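Disulfide isomerase DsbG N-terminal domain-containing protein (Helicobacter pylori, PDB 3TDG) acts as a thioredoxin-fold reductase of the Dsb family, an oxidoreductase that probably handles the disulfides of exported proteins. Local coordinates at the interface of chains A and B. Numbering follows the deposited sequence. Chains: chain A/B, Putative uncharacterized protein.

Contact 1: the interface of chains A and B. Residues chain A 89, 92-95, 101; chain B 38-39, 42, 77, 84-88.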
ATOM      1  N   LEU A  89      -4.329  17.315 -11.592  1.00 39.91           N
ATOM      2  CA  LEU A  89      -5.707  17.080 -11.147  1.00 41.00           C
ATOM      3  C   LEU A  89      -5.793  15.802 -10.338  1.00 41.62           C
ATOM      4  O   LEU A  89      -5.019  14.871 -10.543  1.00 41.21           O
ATOM      5  CB  LEU A  89      -6.669  16.980 -12.329  1.00 41.47           C
ATOM      6  CG  LEU A  89      -7.322  18.251 -12.881  1.00 41.68           C
ATOM      7  CD1 LEU A  89      -8.141  17.919 -14.097  1.00 40.68           C
ATOM      8  CD2 LEU A  89      -8.189  18.918 -11.812  1.00 43.00           C
ATOM      9  N   ILE A  92      -9.424  15.656  -5.364  1.00 41.83           N
ATOM     10  CA  ILE A  92      -9.635  16.911  -4.641  1.00 40.84           C
ATOM     11  C   ILE A  92      -9.823  18.011  -5.671  1.00 41.28           C
ATOM     12  O   ILE A  92      -8.865  18.673  -6.087  1.00 40.75           O
ATOM     13  CB  ILE A  92      -8.512  17.221  -3.633  1.00 41.07           C
ATOM     14  CG1 ILE A  92      -8.323  16.036  -2.683  1.00 41.05           C
ATOM     15  CG2 ILE A  92      -8.808  18.546  -2.845  1.00 40.31           C
ATOM     16  CD1 ILE A  92      -7.031  16.076  -1.865  1.00 43.97           C
ATOM     17  N   PHE A  93     -11.077  18.150  -6.107  1.00 40.98           N
ATOM     18  CA  PHE A  93     -11.500  19.137  -7.075  1.00 41.05           C
ATOM     19  C   PHE A  93     -12.939  19.572  -6.755  1.00 41.69           C
ATOM     20  O   PHE A  93     -13.851  18.748  -6.708  1.00 42.04           O
ATOM     21  CB  PHE A  93     -11.480  18.571  -8.496  1.00 40.63           C
ATOM     22  CG  PHE A  93     -11.925  19.560  -9.519  1.00 40.20           C
ATOM     23  CD1 PHE A  93     -11.004  20.434 -10.103  1.00 41.60           C
ATOM     24  CD2 PHE A  93     -13.270  19.671  -9.865  1.00 40.96           C
ATOM     25  CE1 PHE A  93     -11.409  21.388 -11.022  1.00 40.50           C
ATOM     26  CE2 PHE A  93     -13.693  20.635 -10.787  1.00 39.21           C
ATOM     27  CZ  PHE A  93     -12.760  21.492 -11.363  1.00 39.77           C
ATOM     28  N   PHE A  94     -13.150  20.858  -6.553  1.00 42.30           N
ATOM     29  CA  PHE A  94     -14.507  21.344  -6.291  1.00 43.48           C
ATOM     30  C   PHE A  94     -14.752  22.592  -7.070  1.00 44.27           C
ATOM     31  O   PHE A  94     -13.844  23.408  -7.279  1.00 44.01           O
ATOM     32  CB  PHE A  94     -14.757  21.577  -4.801  1.00 42.48           C
ATOM     33  CG  PHE A  94     -14.368  20.412  -3.948  1.00 43.21           C
ATOM     34  CD1 PHE A  94     -15.215  19.311  -3.823  1.00 43.06           C
ATOM     35  CD2 PHE A  94     -13.147  20.398  -3.297  1.00 41.30           C
ATOM     36  CE1 PHE A  94     -14.842  18.213  -3.062  1.00 42.99           C
ATOM     37  CE2 PHE A  94     -12.769  19.304  -2.525  1.00 42.70           C
ATOM     38  CZ  PHE A  94     -13.616  18.214  -2.404  1.00 43.28           C
ATOM     39  N   SER A  95     -15.990  22.726  -7.525  1.00 45.87           N
ATOM     40  CA  SER A  95     -16.408  23.921  -8.242  1.00 47.32           C
ATOM     41  C   SER A  95     -17.881  24.200  -7.985  1.00 48.55           C
ATOM     42  O   SER A  95     -18.657  23.257  -7.761  1.00 48.47           O
ATOM     43  CB  SER A  95     -16.165  23.750  -9.740  1.00 47.01           C
ATOM     44  OG  SER A  95     -16.537  24.930 -10.418  1.00 47.88           O
ATOM     45  N   VAL A 101     -16.930  19.830 -12.365  1.00 47.78           N
ATOM     46  CA  VAL A 101     -16.862  18.677 -11.448  1.00 47.24           C
ATOM     47  C   VAL A 101     -17.043  17.378 -12.230  1.00 47.56           C
ATOM     48  O   VAL A 101     -16.315  16.385 -12.009  1.00 46.68           O
ATOM     49  CB  VAL A 101     -17.933  18.769 -10.300  1.00 47.50           C
ATOM     50  CG1 VAL A 101     -17.954  17.493  -9.448  1.00 46.81           C
ATOM     51  CG2 VAL A 101     -17.696  19.997  -9.431  1.00 46.03           C
TER
ATOM     52  N   VAL B  38     -18.659  26.085  -0.904  1.00 40.44           N
ATOM     53  CA  VAL B  38     -18.600  25.223  -2.044  1.00 39.78           C
ATOM     54  C   VAL B  38     -18.193  23.816  -1.625  1.00 39.29           C
ATOM     55  O   VAL B  38     -18.737  22.859  -2.087  1.00 38.92           O
ATOM     56  CB  VAL B  38     -17.673  25.762  -3.105  1.00 39.90           C
ATOM     57  CG1 VAL B  38     -17.538  24.801  -4.189  1.00 39.35           C
ATOM     58  CG2 VAL B  38     -18.177  27.047  -3.629  1.00 39.79           C
ATOM     59  N   ILE B  39     -17.253  23.708  -0.720  1.00 38.23           N
ATOM     60  CA  ILE B  39     -16.831  22.418  -0.271  1.00 38.55           C
ATOM     61  C   ILE B  39     -17.900  21.763   0.568  1.00 38.33           C
ATOM     62  O   ILE B  39     -18.184  20.615   0.399  1.00 37.46           O
ATOM     63  CB  ILE B  39     -15.523  22.480   0.493  1.00 38.26           C
ATOM     64  CG1 ILE B  39     -14.377  22.680  -0.471  1.00 38.87           C
ATOM     65  CG2 ILE B  39     -15.273  21.211   1.215  1.00 39.05           C
ATOM     66  CD1 ILE B  39     -13.159  23.202   0.159  1.00 40.43           C
ATOM     67  N   GLN B  42     -20.835  19.878  -1.387  1.00 38.56           N
ATOM     68  CA  GLN B  42     -20.531  18.635  -2.084  1.00 39.06           C
ATOM     69  C   GLN B  42     -19.686  17.625  -1.290  1.00 38.15           C
ATOM     70  O   GLN B  42     -19.322  16.587  -1.812  1.00 38.73           O
ATOM     71  CB  GLN B  42     -20.005  18.897  -3.513  1.00 39.85           C
ATOM     72  CG  GLN B  42     -18.879  19.899  -3.608  1.00 42.97           C
ATOM     73  CD  GLN B  42     -18.687  20.441  -5.029  1.00 46.17           C
ATOM     74  OE1 GLN B  42     -18.226  19.734  -5.918  1.00 48.78           O
ATOM     75  NE2 GLN B  42     -19.030  21.705  -5.232  1.00 47.24           N
ATOM     76  N   LEU B  77      -4.440  23.564  -1.169  1.00 38.61           N
ATOM     77  CA  LEU B  77      -5.302  23.813  -2.324  1.00 38.91           C
ATOM     78  C   LEU B  77      -4.820  25.007  -3.142  1.00 39.72           C
ATOM     79  O   LEU B  77      -4.178  25.928  -2.614  1.00 39.50           O
ATOM     80  CB  LEU B  77      -6.722  24.156  -1.832  1.00 38.76           C
ATOM     81  CG  LEU B  77      -7.367  23.300  -0.726  1.00 37.55           C
ATOM     82  CD1 LEU B  77      -8.646  23.974  -0.189  1.00 35.74           C
ATOM     83  CD2 LEU B  77      -7.656  21.901  -1.258  1.00 35.52           C
ATOM     84  N   ASN B  84     -14.688  29.904  -6.013  1.00 45.68           N
ATOM     85  CA  ASN B  84     -15.572  28.999  -6.738  1.00 45.28           C
ATOM     86  C   ASN B  84     -14.897  27.825  -7.437  1.00 44.96           C
ATOM     87  O   ASN B  84     -15.577  26.934  -7.934  1.00 44.78           O
ATOM     88  CB  ASN B  84     -16.417  29.777  -7.749  1.00 45.43           C
ATOM     89  CG  ASN B  84     -17.567  30.512  -7.088  1.00 46.57           C
ATOM     90  OD1 ASN B  84     -18.238  29.973  -6.203  1.00 46.52           O
ATOM     91  ND2 ASN B  84     -17.803  31.741  -7.513  1.00 46.83           N
ATOM     92  N   LEU B  85     -13.567  27.852  -7.513  1.00 44.10           N
ATOM     93  CA  LEU B  85     -12.793  26.756  -8.096  1.00 42.69           C
ATOM     94  C   LEU B  85     -11.694  26.363  -7.107  1.00 42.26           C
ATOM     95  O   LEU B  85     -10.966  27.206  -6.584  1.00 41.79           O
ATOM     96  CB  LEU B  85     -12.209  27.158  -9.459  1.00 43.16           C
ATOM     97  CG  LEU B  85     -11.218  26.206 -10.156  1.00 42.22           C
ATOM     98  CD1 LEU B  85     -11.870  24.877 -10.556  1.00 38.89           C
ATOM     99  CD2 LEU B  85     -10.605  26.896 -11.359  1.00 42.68           C
ATOM    100  N   ILE B  86     -11.609  25.069  -6.823  1.00 41.40           N
ATOM    101  CA  ILE B  86     -10.767  24.571  -5.762  1.00 39.67           C
ATOM    102  C   ILE B  86     -10.094  23.322  -6.304  1.00 39.80           C
ATOM    103  O   ILE B  86     -10.771  22.363  -6.704  1.00 38.99           O
ATOM    104  CB  ILE B  86     -11.616  24.243  -4.502  1.00 40.21           C
ATOM    105  CG1 ILE B  86     -12.166  25.525  -3.865  1.00 39.83           C
ATOM    106  CG2 ILE B  86     -10.806  23.454  -3.476  1.00 38.52           C
ATOM    107  CD1 ILE B  86     -13.573  25.426  -3.318  1.00 38.80           C
ATOM    108  N   ILE B  87      -8.761  23.338  -6.317  1.00 39.44           N
ATOM    109  CA  ILE B  87      -7.969  22.230  -6.839  1.00 38.90           C
ATOM    110  C   ILE B  87      -6.982  21.807  -5.762  1.00 39.05           C
ATOM    111  O   ILE B  87      -6.252  22.646  -5.223  1.00 38.48           O
ATOM    112  CB  ILE B  87      -7.214  22.641  -8.129  1.00 39.19           C
ATOM    113  CG1 ILE B  87      -8.213  23.111  -9.184  1.00 38.90           C
ATOM    114  CG2 ILE B  87      -6.387  21.463  -8.688  1.00 39.59           C
ATOM    115  CD1 ILE B  87      -7.625  24.039 -10.244  1.00 38.86           C
ATOM    116  N   GLY B  88      -6.962  20.513  -5.431  1.00 38.39           N
ATOM    117  CA  GLY B  88      -6.003  20.016  -4.445  1.00 38.56           C
ATOM    118  C   GLY B  88      -4.570  20.095  -4.978  1.00 39.17           C
ATOM    119  O   GLY B  88      -4.321  19.750  -6.139  1.00 38.73           O
TER
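The amide nitrogen of B:Gln42, NE2, is the best-held polar side-chain atom, gripped by two bonds of unequal strength. The main one runs almost straight (169° at the hydrogen) to the carbonyl O of A:Ser95 at 3.0 Å; a weak one turns back to O of B:Val38, one turn earlier in helix 33-43. This clasp closes one end of an intermolecular antiparallel β-sheet of the DsbG N-terminal domain, in which strand 93-95 of chain A pairs with strand 85-88 of chain B. A:Phe94 and B:Ile86 exchange both backbone bonds: N of A:Phe94 reaches O of B:Ile86 at 2.8 Å, in the carbonyl plane, while N of B:Ile86 returns nearly along the C=O axis of A:Phe94. Beyond them, O of A:Ile92 accepts a hydrogen bond from N of B:Gly88 at 2.7 Å, the donor standing above the carbonyl plane.

A:Phe94 buries most surface here. With CG beside its backbone N, its ring lies between helix 33-43 and strand 85-88 of chain B. CD2 meets CG1 of B:Ile39 at 3.8 Å, the two side chains crossing near a right angle, and CG2 of B:Ile86 sits in plane at the ring edge. OE1 of B:Gln42 comes in plane at the other edge of the ring, beside CD1, its amide turned 86° from the ring. The crowded chi1 of B:Gln42 (50°) and its extended chain beyond CG bring OE1 tip to tip with CG2 of A:Val101. On the opposite side of the sheet, A:Phe93 has CG anti to the backbone N; its CE1 touches CD1 of B:Leu85 at 3.6 Å, and the ring runs alongside B:Ile87.

Contact 2: the interface of chains A and B. Residues chain A 55, 57-58, 61, 78; chain B 61, 84-85, 87.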
ATOM      1  N   LEU A  55     -12.616  25.159 -18.868  1.00 55.55           N
ATOM      2  CA  LEU A  55     -13.389  25.082 -17.642  1.00 56.56           C
ATOM      3  C   LEU A  55     -14.370  26.233 -17.532  1.00 57.57           C
ATOM      4  O   LEU A  55     -14.015  27.368 -17.717  1.00 57.62           O
ATOM      5  CB  LEU A  55     -12.492  25.109 -16.429  1.00 56.32           C
ATOM      6  CG  LEU A  55     -11.398  24.084 -16.234  1.00 55.87           C
ATOM      7  CD1 LEU A  55     -10.660  24.450 -15.003  1.00 55.33           C
ATOM      8  CD2 LEU A  55     -11.972  22.739 -16.113  1.00 54.66           C
ATOM      9  N   SER A  57     -15.438  27.295 -15.097  1.00 59.68           N
ATOM     10  CA  SER A  57     -15.212  27.866 -13.815  1.00 60.19           C
ATOM     11  C   SER A  57     -14.056  28.878 -13.793  1.00 60.38           C
ATOM     12  O   SER A  57     -13.919  29.657 -12.869  1.00 60.41           O
ATOM     13  CB  SER A  57     -14.997  26.713 -12.860  1.00 60.07           C
ATOM     14  OG  SER A  57     -14.709  27.194 -11.605  1.00 60.91           O
ATOM     15  N   SER A  58     -13.247  28.886 -14.832  1.00 60.75           N
ATOM     16  CA  SER A  58     -12.191  29.861 -14.940  1.00 61.52           C
ATOM     17  C   SER A  58     -11.912  30.253 -16.360  1.00 61.84           C
ATOM     18  O   SER A  58     -12.062  29.477 -17.255  1.00 62.26           O
ATOM     19  CB  SER A  58     -10.914  29.323 -14.356  1.00 61.28           C
ATOM     20  OG  SER A  58      -9.850  30.142 -14.746  1.00 61.65           O
ATOM     21  N   LEU A  61      -7.713  29.189 -16.780  1.00 59.63           N
ATOM     22  CA  LEU A  61      -7.346  27.785 -16.612  1.00 57.78           C
ATOM     23  C   LEU A  61      -8.014  26.822 -17.583  1.00 56.67           C
ATOM     24  O   LEU A  61      -9.225  26.884 -17.795  1.00 57.03           O
ATOM     25  CB  LEU A  61      -7.630  27.353 -15.182  1.00 57.83           C
ATOM     26  CG  LEU A  61      -6.839  28.087 -14.107  1.00 57.58           C
ATOM     27  CD1 LEU A  61      -7.241  27.535 -12.764  1.00 57.44           C
ATOM     28  CD2 LEU A  61      -5.329  27.941 -14.337  1.00 57.16           C
ATOM     29  N   VAL A  78      -4.479  20.902 -14.661  1.00 40.66           N
ATOM     30  CA  VAL A  78      -5.029  22.234 -14.935  1.00 42.22           C
ATOM     31  C   VAL A  78      -3.839  23.131 -15.284  1.00 42.48           C
ATOM     32  O   VAL A  78      -2.827  23.150 -14.570  1.00 42.42           O
ATOM     33  CB  VAL A  78      -5.893  22.766 -13.743  1.00 42.55           C
ATOM     34  CG1 VAL A  78      -6.254  24.225 -13.929  1.00 44.45           C
ATOM     35  CG2 VAL A  78      -7.179  21.944 -13.637  1.00 42.60           C
TER
ATOM     36  N   LEU B  61      -5.356  32.909  -9.021  1.00 59.63           N
ATOM     37  CA  LEU B  61      -5.186  31.764  -8.130  1.00 57.78           C
ATOM     38  C   LEU B  61      -4.374  32.039  -6.873  1.00 56.67           C
ATOM     39  O   LEU B  61      -3.302  32.642  -6.938  1.00 57.03           O
ATOM     40  CB  LEU B  61      -4.568  30.608  -8.900  1.00 57.83           C
ATOM     41  CG  LEU B  61      -5.401  30.072 -10.058  1.00 57.58           C
ATOM     42  CD1 LEU B  61      -4.644  28.939 -10.701  1.00 57.44           C
ATOM     43  CD2 LEU B  61      -6.783  29.612  -9.576  1.00 57.16           C
ATOM     44  N   ASN B  84     -14.688  29.904  -6.013  1.00 45.68           N
ATOM     45  CA  ASN B  84     -15.572  28.999  -6.738  1.00 45.28           C
ATOM     46  C   ASN B  84     -14.897  27.825  -7.437  1.00 44.96           C
ATOM     47  O   ASN B  84     -15.577  26.934  -7.934  1.00 44.78           O
ATOM     48  CB  ASN B  84     -16.417  29.777  -7.749  1.00 45.43           C
ATOM     49  CG  ASN B  84     -17.567  30.512  -7.088  1.00 46.57           C
ATOM     50  OD1 ASN B  84     -18.238  29.973  -6.203  1.00 46.52           O
ATOM     51  ND2 ASN B  84     -17.803  31.741  -7.513  1.00 46.83           N
ATOM     52  N   LEU B  85     -13.567  27.852  -7.513  1.00 44.10           N
ATOM     53  CA  LEU B  85     -12.793  26.756  -8.096  1.00 42.69           C
ATOM     54  C   LEU B  85     -11.694  26.363  -7.107  1.00 42.26           C
ATOM     55  O   LEU B  85     -10.966  27.206  -6.584  1.00 41.79           O
ATOM     56  CB  LEU B  85     -12.209  27.158  -9.459  1.00 43.16           C
ATOM     57  CG  LEU B  85     -11.218  26.206 -10.156  1.00 42.22           C
ATOM     58  CD1 LEU B  85     -11.870  24.877 -10.556  1.00 38.89           C
ATOM     59  CD2 LEU B  85     -10.605  26.896 -11.359  1.00 42.68           C
ATOM     60  N   ILE B  87      -8.761  23.338  -6.317  1.00 39.44           N
ATOM     61  CA  ILE B  87      -7.969  22.230  -6.839  1.00 38.90           C
ATOM     62  C   ILE B  87      -6.982  21.807  -5.762  1.00 39.05           C
ATOM     63  O   ILE B  87      -6.252  22.646  -5.223  1.00 38.48           O
ATOM     64  CB  ILE B  87      -7.214  22.641  -8.129  1.00 39.19           C
ATOM     65  CG1 ILE B  87      -8.213  23.111  -9.184  1.00 38.90           C
ATOM     66  CG2 ILE B  87      -6.387  21.463  -8.688  1.00 39.59           C
ATOM     67  CD1 ILE B  87      -7.625  24.039 -10.244  1.00 38.86           C
TER
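B:Leu85, A:Leu61 and A:Ser57 bury the most surface in this largely apolar patch, where the N-terminal domains of the two subunits meet near the two-fold axis of the dimer. No polar atom bonds across it. B:Leu85 enters from strand 85-88 with CG anti to its backbone N (chi1 172°), which sends the forked end toward the 55-61 segment of chain A. Its CD2 branch lies 3.7 Å from CD1 of A:Leu61, the two side chains crossing obliquely, and also rests against CB of A:Ser58. The root of the same leucine is covered by A:Ser57, whose hydroxyl OG stands 3.3 Å from CB of B:Leu85. OG of A:Ser57 packs against a methylene group here and has no polar partner across the contact within bonding reach, O of B:Asn84 being 3.8 Å from OG of A:Ser57.

A:Leu61 holds the centre by meeting its own copy across the two-fold, in the same conformation on both sides. The two leucines come tip to tip, CD1 of A:Leu61 against CD1 of B:Leu61 at 3.6 Å, and both have CG beside the backbone N (chi1 -62°) and the same extended second torsion. Behind A:Leu61, its backbone N donates to the hydroxyl OG of A:Ser58 at 3.1 Å, a bond within chain A that ties the loop together and should steady the leucine. Toward strand 74-79, CD1 of B:Ile87 fits obliquely against both methyls of A:Val78, with CG1 at 3.9 Å. The patch probably adds apolar burial that supports the dimer of the deposited assembly, the kind of N-terminal-domain dimer expected of the DsbG family.

Contact 1 and contact 2 lie about 8 Å apart, measured between the centres of their C-alpha atoms, and share B:Asn84, B:Leu85 and B:Ile87. Strand 85-88 is therefore the common element: its backbone pairs with chain A in contact 1, and the side chains of B:Leu85 and B:Ile87 serve both, meeting A:Phe93 in contact 1 and reaching on into contact 2. Contact 1 supplies directional bonds that set the register, and contact 2 supplies apolar burial near the axis. Two-fold symmetry repeats both with the chains exchanged. Together they join the N-terminal domains, and the long helices 98-129 diverge toward the well-separated thioredoxin-fold domains, consistent with a V-shaped Dsb dimer.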